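Local coordinates for protein macromomycin (Streptomyces macromomyceticus, PDB 2MCM) that binds non-covalently, as the apoprotein of the antibiotic auromomycin, the cytotoxic chromophore that intercalates weakly into DNA and causes single- and double-strand breaks, at residues Val20-Leu25 against Ala95-Asp100; Cys36-Val39 against Val43-Cys46; Ala48-Asp53 against Lys67-Phe72. All blocks are in the same frame, centred on the assembly; numbering follows the deposited sequence.

Contact 1 is the buried one: residues 20-25 and 95-100 come from the two facing sheets of the sandwich and meet through methyl groups alone. Contact 2 lies within the larger sheet, where residues 36-39 and 43-46 pair as a partly buried hairpin held by backbone hydrogen bonds and a disulfide. Contact 3, between 48-53 and 67-72, is at the surface and is made by a threonine methyl and a water, with a diol, probably from the crystallisation liquor, added in the crystal. Strands 93-98 and 30-40 are sheet neighbours, which ties contact 1 to contact 2, while the Phe72 ring packs on Cys36, Gly45 and Cys46 and so brings contact 3 against the hairpin.

Contact 1 of 3, residues Val20-Leu25 against Ala95-Asp100; sequences VSATGL and AGLGSD
The interior between the two sheets of the immunoglobulin-like beta sandwich of the neocarzinostatin family is where Ala22 and Leu25 meet Leu97. Strand 16-23 is the middle strand of the three-stranded sheet, and strand 93-98 belongs to the larger, curled sheet. The CA atoms of Ala22 and Leu97 are 8.2 Å apart, a spacing that side chains rather than backbone hydrogen bonds must bridge. Leu97 does most of that work. Its CG stands between its own backbone N and carbonyl carbon (chi1 76°), and in the conformer described, one of two for this residue, both methyls end up beside Ala22: Leu97 CD1 lies 3.7 Å from Ala22 CB, and Leu97 CD2 lies 3.8 Å from the same atom. The single methyl of Ala22 therefore sits against the forked end of the leucine. A small residue probably suits this position, since both leucine methyls already lie within 4 Å of its CB. Just beyond the end of strand 16-23, Leu25 reaches inward to meet Leu97 tip to tip, Leu25 CD1 being 4.0 Å from Leu97 CD1. Gly24 makes the bend between strand and leucine with a positive phi of 78°, a conformation that costs glycine little. Leu25 thus carries the apolar contact past the end of the strand, where it also touches Pro2 and Ala56. Around this group, Leu97 also packs on Val4 of strand 3-7 and Ile62 of strand 62-68, the strands flanking 16-23, and on Tyr31 and Val33 of the adjoining strand 30-40; Leu25 touches Ile62 and Tyr31 as well.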
ATOM      1  N   VAL A  20       7.743  -4.562  -1.885  1.00 10.07           N
ATOM      2  CA  VAL A  20       6.409  -5.005  -2.447  1.00 10.05           C
ATOM      3  C   VAL A  20       6.708  -5.611  -3.797  1.00 10.51           C
ATOM      4  O   VAL A  20       7.231  -4.889  -4.674  1.00 11.99           O
ATOM      5  CB  VAL A  20       5.480  -3.811  -2.563  1.00 11.26           C
ATOM      6  CG1 VAL A  20       4.110  -4.242  -3.181  1.00 12.27           C
ATOM      7  CG2 VAL A  20       5.240  -3.104  -1.254  1.00 11.76           C
ATOM      8  N   SER A  21       6.433  -6.861  -4.049  1.00 10.78           N
ATOM      9  CA  SER A  21       6.663  -7.551  -5.321  1.00 12.49           C
ATOM     10  C   SER A  21       5.283  -7.986  -5.885  1.00 12.59           C
ATOM     11  O   SER A  21       4.567  -8.703  -5.166  1.00 13.48           O
ATOM     12  CB  SER A  21       7.464  -8.838  -5.263  1.00 16.17           C
ATOM     13  OG  SER A  21       8.685  -8.546  -4.601  1.00 22.21           O
ATOM     14  N   ALA A  22       5.073  -7.486  -7.081  1.00 10.83           N
ATOM     15  CA  ALA A  22       3.743  -7.844  -7.695  1.00 11.87           C
ATOM     16  C   ALA A  22       3.980  -8.435  -9.041  1.00 11.73           C
ATOM     17  O   ALA A  22       4.951  -8.171  -9.763  1.00 12.68           O
ATOM     18  CB  ALA A  22       2.917  -6.569  -7.743  1.00 11.64           C
ATOM     19  N   THR A  23       3.035  -9.322  -9.425  1.00 12.39           N
ATOM     20  CA  THR A  23       3.093  -9.980 -10.721  1.00 13.03           C
ATOM     21  C   THR A  23       1.657 -10.038 -11.321  1.00 11.99           C
ATOM     22  O   THR A  23       0.727  -9.738 -10.604  1.00 11.79           O
ATOM     23  CB  THR A  23       3.606 -11.489 -10.600  1.00 14.38           C
ATOM     24  OG1 THR A  23       2.697 -12.096  -9.663  1.00 16.89           O
ATOM     25  CG2 THR A  23       5.084 -11.499 -10.149  1.00 16.59           C
ATOM     26  N   GLY A  24       1.656 -10.317 -12.617  1.00 13.06           N
ATOM     27  CA  GLY A  24       0.307 -10.464 -13.280  1.00 13.49           C
ATOM     28  C   GLY A  24      -0.304  -9.122 -13.538  1.00 13.28           C
ATOM     29  O   GLY A  24      -1.562  -9.052 -13.673  1.00 15.55           O
ATOM     30  N   LEU A  25       0.458  -8.015 -13.590  1.00 12.84           N
ATOM     31  CA  LEU A  25      -0.131  -6.709 -13.846  1.00 12.47           C
ATOM     32  C   LEU A  25      -0.138  -6.414 -15.344  1.00 12.93           C
ATOM     33  O   LEU A  25       0.382  -7.196 -16.186  1.00 14.02           O
ATOM     34  CB  LEU A  25       0.831  -5.635 -13.150  1.00 11.80           C
ATOM     35  CG  LEU A  25       1.069  -5.907 -11.672  1.00 11.95           C
ATOM     36  CD1 LEU A  25       2.039  -4.814 -11.113  1.00 13.95           C
ATOM     37  CD2 LEU A  25      -0.209  -5.931 -10.884  1.00 13.67           C
ATOM     38  N   ALA A  95      -0.107  -3.191   2.940  1.00  7.77           N
ATOM     39  CA  ALA A  95       0.793  -2.615   1.931  1.00  8.83           C
ATOM     40  C   ALA A  95       0.327  -3.282   0.610  1.00  8.02           C
ATOM     41  O   ALA A  95       0.021  -4.482   0.581  1.00 10.12           O
ATOM     42  CB  ALA A  95       2.263  -2.908   2.202  1.00 10.66           C
ATOM     43  N   GLY A  96       0.255  -2.470  -0.465  1.00  7.90           N
ATOM     44  CA  GLY A  96      -0.195  -3.126  -1.706  1.00  8.99           C
ATOM     45  C   GLY A  96      -0.141  -2.093  -2.803  1.00  9.76           C
ATOM     46  O   GLY A  96       0.518  -1.035  -2.612  1.00  9.88           O
ATOM     47  N   LEU A  97      -0.739  -2.356  -3.937  1.00  7.95           N
ATOM     48  CA  LEU A  97      -0.746  -1.458  -5.076  1.00  9.30           C
ATOM     49  C   LEU A  97      -2.042  -1.537  -5.872  1.00  9.29           C
ATOM     50  O   LEU A  97      -2.675  -2.589  -5.812  1.00 10.24           O
ATOM     51  CB  LEU A  97       0.516  -1.764  -5.880  1.00 11.90           C
ATOM     52  CG  LEU A  97       0.582  -2.996  -6.746  1.00 14.48           C
ATOM     53  CD1 LEU A  97       1.843  -3.047  -7.584  0.50 15.43           C
ATOM     54  CD2 LEU A  97       0.375  -4.288  -5.975  0.50 13.89           C
ATOM     55  N   GLY A  98      -2.396  -0.407  -6.479  1.00  8.64           N
ATOM     56  CA  GLY A  98      -3.647  -0.458  -7.272  1.00  9.45           C
ATOM     57  C   GLY A  98      -3.555   0.615  -8.339  1.00 10.06           C
ATOM     58  O   GLY A  98      -2.889   1.648  -8.161  1.00 10.31           O
ATOM     59  N   SER A  99      -4.252   0.405  -9.433  1.00 10.39           N
ATOM     60  CA  SER A  99      -4.322   1.369 -10.534  1.00 10.23           C
ATOM     61  C   SER A  99      -5.551   2.263 -10.327  1.00 10.90           C
ATOM     62  O   SER A  99      -6.298   2.127  -9.389  1.00 12.14           O
ATOM     63  CB  SER A  99      -4.370   0.630 -11.863  1.00 11.32           C
ATOM     64  OG  SER A  99      -5.743   0.081 -11.966  1.00 11.73           O
ATOM     65  N   ASP A 100      -5.724   3.208 -11.275  1.00 12.29           N
ATOM     66  CA  ASP A 100      -6.877   4.128 -11.188  1.00 16.41           C
ATOM     67  C   ASP A 100      -8.208   3.371 -11.373  1.00 16.37           C
ATOM     68  O   ASP A 100      -9.229   3.961 -10.994  1.00 19.60           O
ATOM     69  CB  ASP A 100      -6.722   5.273 -12.170  1.00 20.22           C
ATOM     70  CG  ASP A 100      -5.577   6.205 -11.703  1.00 24.12           C
ATOM     71  OD1 ASP A 100      -5.422   6.406 -10.496  1.00 23.85           O
ATOM     72  OD2 ASP A 100      -4.860   6.765 -12.555  1.00 27.95           O
TER

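Contact 2 of 3, residues Cys36-Val39 against Val43-Cys46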
ATOM      1  N   CYS A  36      -2.130   1.367   3.649  1.00  7.84           N
ATOM      2  CA  CYS A  36      -3.516   1.824   3.834  1.00  6.99           C
ATOM      3  C   CYS A  36      -4.266   1.044   4.919  1.00  8.99           C
ATOM      4  O   CYS A  36      -3.746   0.034   5.385  1.00  9.29           O
ATOM      5  CB  CYS A  36      -4.272   1.575   2.497  1.00  8.37           C
ATOM      6  SG  CYS A  36      -3.526   2.293   0.992  1.00  9.89           S
ATOM      7  N   ALA A  37      -5.468   1.492   5.210  1.00  9.57           N
ATOM      8  CA  ALA A  37      -6.313   0.813   6.202  1.00  9.77           C
ATOM      9  C   ALA A  37      -7.732   1.264   5.864  1.00 11.95           C
ATOM     10  O   ALA A  37      -7.932   2.221   5.180  1.00 10.27           O
ATOM     11  CB  ALA A  37      -5.995   1.279   7.630  1.00 10.64           C
ATOM     12  N   VAL A  38      -8.685   0.488   6.418  1.00 13.10           N
ATOM     13  CA  VAL A  38     -10.113   0.883   6.238  1.00 15.54           C
ATOM     14  C   VAL A  38     -10.393   1.832   7.410  1.00 16.38           C
ATOM     15  O   VAL A  38     -10.316   1.445   8.607  1.00 18.21           O
ATOM     16  CB  VAL A  38     -11.027  -0.380   6.233  1.00 15.18           C
ATOM     17  CG1 VAL A  38     -12.484   0.115   6.271  1.00 16.34           C
ATOM     18  CG2 VAL A  38     -10.812  -1.238   5.029  1.00 15.73           C
ATOM     19  N   VAL A  39     -10.679   3.084   7.038  1.00 17.86           N
ATOM     20  CA  VAL A  39     -10.908   4.073   8.122  1.00 22.23           C
ATOM     21  C   VAL A  39     -12.378   4.050   8.508  1.00 24.57           C
ATOM     22  O   VAL A  39     -12.727   4.222   9.676  1.00 26.86           O
ATOM     23  CB  VAL A  39     -10.275   5.434   7.813  1.00 21.33           C
ATOM     24  CG1 VAL A  39      -8.733   5.222   7.767  1.00 21.68           C
ATOM     25  CG2 VAL A  39     -10.754   6.144   6.605  1.00 21.38           C
ATOM     26  N   VAL A  43     -14.532   3.028   3.020  1.00 25.79           N
ATOM     27  CA  VAL A  43     -13.548   4.109   2.803  1.00 21.91           C
ATOM     28  C   VAL A  43     -12.132   3.680   3.292  1.00 17.09           C
ATOM     29  O   VAL A  43     -11.907   3.448   4.462  1.00 18.04           O
ATOM     30  CB  VAL A  43     -13.976   5.362   3.623  1.00 23.08           C
ATOM     31  CG1 VAL A  43     -12.966   6.498   3.443  1.00 23.06           C
ATOM     32  CG2 VAL A  43     -15.408   5.793   3.343  1.00 23.55           C
ATOM     33  N   ILE A  44     -11.288   3.648   2.306  1.00 15.77           N
ATOM     34  CA  ILE A  44      -9.852   3.305   2.515  1.00 14.72           C
ATOM     35  C   ILE A  44      -9.060   4.628   2.608  1.00 13.71           C
ATOM     36  O   ILE A  44      -9.296   5.555   1.841  1.00 14.36           O
ATOM     37  CB  ILE A  44      -9.354   2.467   1.324  1.00 16.14           C
ATOM     38  CG1 ILE A  44     -10.137   1.096   1.301  1.00 16.25           C
ATOM     39  CG2 ILE A  44      -7.835   2.212   1.326  1.00 17.10           C
ATOM     40  CD1 ILE A  44      -9.733   0.304   0.009  0.70 17.22           C
ATOM     41  N   GLY A  45      -8.178   4.644   3.628  1.00 11.32           N
ATOM     42  CA  GLY A  45      -7.311   5.858   3.755  1.00 10.32           C
ATOM     43  C   GLY A  45      -5.861   5.377   3.638  1.00 11.30           C
ATOM     44  O   GLY A  45      -5.554   4.284   4.159  1.00 11.11           O
ATOM     45  N   CYS A  46      -4.930   6.103   3.052  1.00  8.73           N
ATOM     46  CA  CYS A  46      -3.539   5.655   2.893  1.00  9.12           C
ATOM     47  C   CYS A  46      -2.563   6.802   3.312  1.00  9.60           C
ATOM     48  O   CYS A  46      -3.005   7.950   3.380  1.00 10.15           O
ATOM     49  CB  CYS A  46      -3.228   5.337   1.434  1.00  9.18           C
ATOM     50  SG  CYS A  46      -4.407   4.122   0.727  1.00 10.29           S
TER
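Cys36 and Cys46 adopt almost the same first torsion, with SG anti to the carbonyl carbon and beside the backbone N (both chi1 close to -55°), and so turn their sulfurs toward each other across the beta hairpin of strands 30-40 and 43-47. They form a non-hydrogen-bonded antiparallel pair with CA atoms only 3.9 Å apart, and the bond from Cys36 SG to Cys46 SG is 2.0 Å long, with a chi3 of 98°, near the relaxed right angle of a disulfide. Covalent linkage thus fastens the hairpin end remote from the turn. Ala37 and Gly45 are the next pair, held by two hydrogen bonds: Ala37 N to Gly45 O at 3.0 Å, and Gly45 N to Ala37 O at 2.9 Å, the latter the straighter at 169°. Glycine suits its place because Val39 CG1 lies close to where a side chain would begin. On the disulfide's face, Ile44, in one of its two conformers, rests CG2 3.8 Å from Cys36 CB, and branched Val38 sits beside Ile44. Val39, at the corner where the chain turns, packs on Trp83 and Val86 of strand 81-87; the Val39 and Val43 side chains cross at an angle, Val39 CG2 being 3.9 Å from Val43 CG1. Beyond the last pair, Val38 with Ile44, Val39 N donates a hydrogen bond of 2.9 Å to Val43 O.

Contact 3 of 3, residues Ala48-Asp53 against Lys67-Phe72; sequences ATTSTD and KVHSSF. With MRD ((4R)-2-methylpentane-2,4-diol), chain D.
Van der Waals contact between Thr50 and His69 begins this surface junction of the beta sandwich, where the chain leading into strand 52-55 passes the end of strand 62-68. Thr50 CG2 comes to the imidazole at its edge, near the ring plane, 3.5 Å from His69 CE1. The same methyl lies 3.4 Å from Lys67 O, so threonine, with a methyl and a hydroxyl on one carbon, can meet backbone and ring at once while keeping its polar branch for water. Water-mediated bonding supplies the second link: one water, in the plane of the His69 ring, is hydrogen-bonded to Thr50 OG1 and to His69 ND1, at 2.9 Å from each. The OG1 branch of Thr50 stands between backbone N and carbonyl carbon (chi1 55°), which directs it to this water. Lys67 fits an exposed edge, its long chain leading away from the junction. Ligand bonds form a third group. A diol molecule, probably from the crystallisation liquor, joins the two backbones through one hydroxyl: MRD O2 donates to Thr50 O at 2.9 Å, and it accepts a nearly straight bond (174°) from Lys67 N, with Lys67 N to MRD O2 measuring 3.0 Å.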
ATOM      1  N   ALA A  48      -0.092   9.310   2.339  1.00 11.70           N
ATOM      2  CA  ALA A  48       0.350   9.980   1.110  1.00 13.77           C
ATOM      3  C   ALA A  48       1.831  10.336   1.232  1.00 14.95           C
ATOM      4  O   ALA A  48       2.398  10.518   0.143  1.00 19.29           O
ATOM      5  CB  ALA A  48      -0.504  11.256   0.876  1.00 13.95           C
ATOM      6  N   THR A  49       2.396  10.354   2.403  1.00 14.76           N
ATOM      7  CA  THR A  49       3.849  10.740   2.492  1.00 15.24           C
ATOM      8  C   THR A  49       4.758   9.648   2.050  1.00 15.32           C
ATOM      9  O   THR A  49       5.914   9.944   1.625  1.00 16.01           O
ATOM     10  CB  THR A  49       4.204  11.230   3.950  1.00 17.06           C
ATOM     11  OG1 THR A  49       4.256  10.072   4.830  1.00 18.87           O
ATOM     12  CG2 THR A  49       3.189  12.265   4.449  1.00 19.30           C
ATOM     13  N   THR A  50       4.355   8.388   2.102  1.00 12.00           N
ATOM     14  CA  THR A  50       5.235   7.325   1.702  1.00  9.85           C
ATOM     15  C   THR A  50       4.822   6.598   0.406  1.00  9.36           C
ATOM     16  O   THR A  50       5.508   5.721  -0.037  1.00 10.41           O
ATOM     17  CB  THR A  50       5.442   6.240   2.830  1.00 10.43           C
ATOM     18  OG1 THR A  50       4.065   5.820   3.169  1.00 10.42           O
ATOM     19  CG2 THR A  50       6.094   6.791   4.125  1.00 10.54           C
ATOM     20  N   SER A  51       3.680   7.030  -0.140  1.00  9.27           N
ATOM     21  CA  SER A  51       3.204   6.326  -1.364  1.00  9.55           C
ATOM     22  C   SER A  51       4.036   6.693  -2.548  1.00 11.90           C
ATOM     23  O   SER A  51       4.731   7.761  -2.566  1.00 11.99           O
ATOM     24  CB  SER A  51       1.739   6.739  -1.491  1.00  9.77           C
ATOM     25  OG  SER A  51       1.179   6.107  -2.605  0.50 12.30           O
ATOM     26  N   THR A  52       4.076   5.835  -3.544  1.00 10.10           N
ATOM     27  CA  THR A  52       4.867   6.110  -4.725  1.00 10.10           C
ATOM     28  C   THR A  52       4.192   5.541  -5.954  1.00 10.84           C
ATOM     29  O   THR A  52       3.361   4.597  -5.746  1.00 11.69           O
ATOM     30  CB  THR A  52       6.307   5.542  -4.534  1.00 12.76           C
ATOM     31  OG1 THR A  52       7.020   6.153  -5.683  1.00 14.86           O
ATOM     32  CG2 THR A  52       6.370   4.020  -4.575  1.00 12.00           C
ATOM     33  N   ASP A  53       4.505   5.942  -7.130  1.00  9.42           N
ATOM     34  CA  ASP A  53       3.901   5.398  -8.383  1.00  9.49           C
ATOM     35  C   ASP A  53       4.921   4.627  -9.130  1.00  9.83           C
ATOM     36  O   ASP A  53       6.073   5.157  -9.338  1.00  9.15           O
ATOM     37  CB  ASP A  53       3.362   6.523  -9.310  1.00 11.91           C
ATOM     38  CG  ASP A  53       2.045   7.063  -8.853  1.00 15.26           C
ATOM     39  OD1 ASP A  53       1.429   6.606  -7.909  1.00 13.99           O
ATOM     40  OD2 ASP A  53       1.588   8.051  -9.493  1.00 17.61           O
ATOM     41  N   LYS A  67       8.416   2.526   2.619  1.00  8.53           N
ATOM     42  CA  LYS A  67       8.705   2.682   4.066  1.00 10.42           C
ATOM     43  C   LYS A  67       7.391   2.632   4.822  1.00 10.01           C
ATOM     44  O   LYS A  67       6.475   3.466   4.473  1.00 12.67           O
ATOM     45  CB  LYS A  67       9.456   4.020   4.254  1.00 12.51           C
ATOM     46  CG  LYS A  67      10.115   3.998   5.657  1.00 17.31           C
ATOM     47  CD  LYS A  67      10.979   5.257   5.885  1.00 20.00           C
ATOM     48  CE  LYS A  67      12.112   5.349   4.875  1.00 22.60           C
ATOM     49  NZ  LYS A  67      13.079   6.487   5.255  1.00 25.24           N
ATOM     50  N   VAL A  68       7.229   1.799   5.820  1.00  9.06           N
ATOM     51  CA  VAL A  68       5.953   1.717   6.562  1.00  9.45           C
ATOM     52  C   VAL A  68       6.094   2.262   7.962  1.00 10.65           C
ATOM     53  O   VAL A  68       7.207   2.310   8.538  1.00 10.44           O
ATOM     54  CB  VAL A  68       5.390   0.258   6.632  1.00 11.14           C
ATOM     55  CG1 VAL A  68       5.039  -0.194   5.208  1.00 12.34           C
ATOM     56  CG2 VAL A  68       6.356  -0.672   7.349  1.00 12.29           C
ATOM     57  N   HIS A  69       4.992   2.685   8.520  1.00  9.62           N
ATOM     58  CA  HIS A  69       4.963   3.288   9.860  1.00 10.92           C
ATOM     59  C   HIS A  69       3.806   2.710  10.671  1.00 10.41           C
ATOM     60  O   HIS A  69       2.762   2.327  10.151  1.00 10.62           O
ATOM     61  CB  HIS A  69       4.807   4.828   9.763  1.00 12.07           C
ATOM     62  CG  HIS A  69       5.958   5.482   9.008  1.00 13.47           C
ATOM     63  ND1 HIS A  69       6.041   5.725   7.705  1.00 14.89           N
ATOM     64  CD2 HIS A  69       7.152   5.880   9.551  1.00 14.81           C
ATOM     65  CE1 HIS A  69       7.232   6.280   7.412  1.00 16.80           C
ATOM     66  NE2 HIS A  69       7.914   6.383   8.546  1.00 15.36           N
ATOM     67  N   SER A  70       4.091   2.584  11.971  1.00 10.38           N
ATOM     68  CA  SER A  70       3.048   1.929  12.822  1.00 11.84           C
ATOM     69  C   SER A  70       1.848   2.792  13.023  1.00 12.33           C
ATOM     70  O   SER A  70       0.787   2.228  13.384  1.00 13.04           O
ATOM     71  CB  SER A  70       3.627   1.387  14.140  1.00 14.05           C
ATOM     72  OG  SER A  70       4.231   2.487  14.803  1.00 14.97           O
ATOM     73  N   SER A  71       1.969   4.089  12.849  1.00 11.64           N
ATOM     74  CA  SER A  71       0.824   5.021  12.908  1.00 13.02           C
ATOM     75  C   SER A  71       1.067   5.976  11.740  1.00 13.25           C
ATOM     76  O   SER A  71       2.271   6.311  11.459  1.00 13.48           O
ATOM     77  CB  SER A  71       0.664   5.791  14.194  1.00 13.56           C
ATOM     78  OG  SER A  71       0.342   4.924  15.281  0.60 16.05           O
ATOM     79  N   PHE A  72       0.037   6.439  11.095  1.00 12.30           N
ATOM     80  CA  PHE A  72       0.234   7.403   9.968  1.00 12.11           C
ATOM     81  C   PHE A  72      -0.995   8.272   9.870  1.00 13.31           C
ATOM     82  O   PHE A  72      -2.038   7.957  10.446  1.00 12.23           O
ATOM     83  CB  PHE A  72       0.469   6.599   8.712  1.00 12.93           C
ATOM     84  CG  PHE A  72      -0.624   5.739   8.162  1.00 13.28           C
ATOM     85  CD1 PHE A  72      -1.585   6.313   7.301  1.00 13.41           C
ATOM     86  CD2 PHE A  72      -0.728   4.378   8.466  1.00 14.04           C
ATOM     87  CE1 PHE A  72      -2.583   5.530   6.718  1.00 14.16           C
ATOM     88  CE2 PHE A  72      -1.751   3.596   7.906  1.00 13.57           C
ATOM     89  CZ  PHE A  72      -2.682   4.187   7.089  1.00 13.77           C
TER
HETATM   90  C1  MRD D 115      10.160   4.582   0.128  1.00 22.77           C
HETATM   91  C2  MRD D 115       8.969   5.309  -0.251  1.00 23.49           C
HETATM   92  O2  MRD D 115       8.178   4.868   0.828  1.00 17.09           O
HETATM   93  CM  MRD D 115       8.501   4.941  -1.679  1.00 21.92           C
HETATM   94  C3  MRD D 115       9.122   6.781  -0.269  1.00 25.41           C
HETATM   95  C4  MRD D 115       9.804   7.435   0.911  1.00 27.64           C
HETATM   96  O4  MRD D 115       8.975   7.313   2.103  1.00 29.68           O
HETATM   97  C5  MRD D 115       9.871   8.939   0.595  1.00 28.61           C
HETATM   98  O   HOH W   1       3.827   4.979   5.979  1.00 15.55           O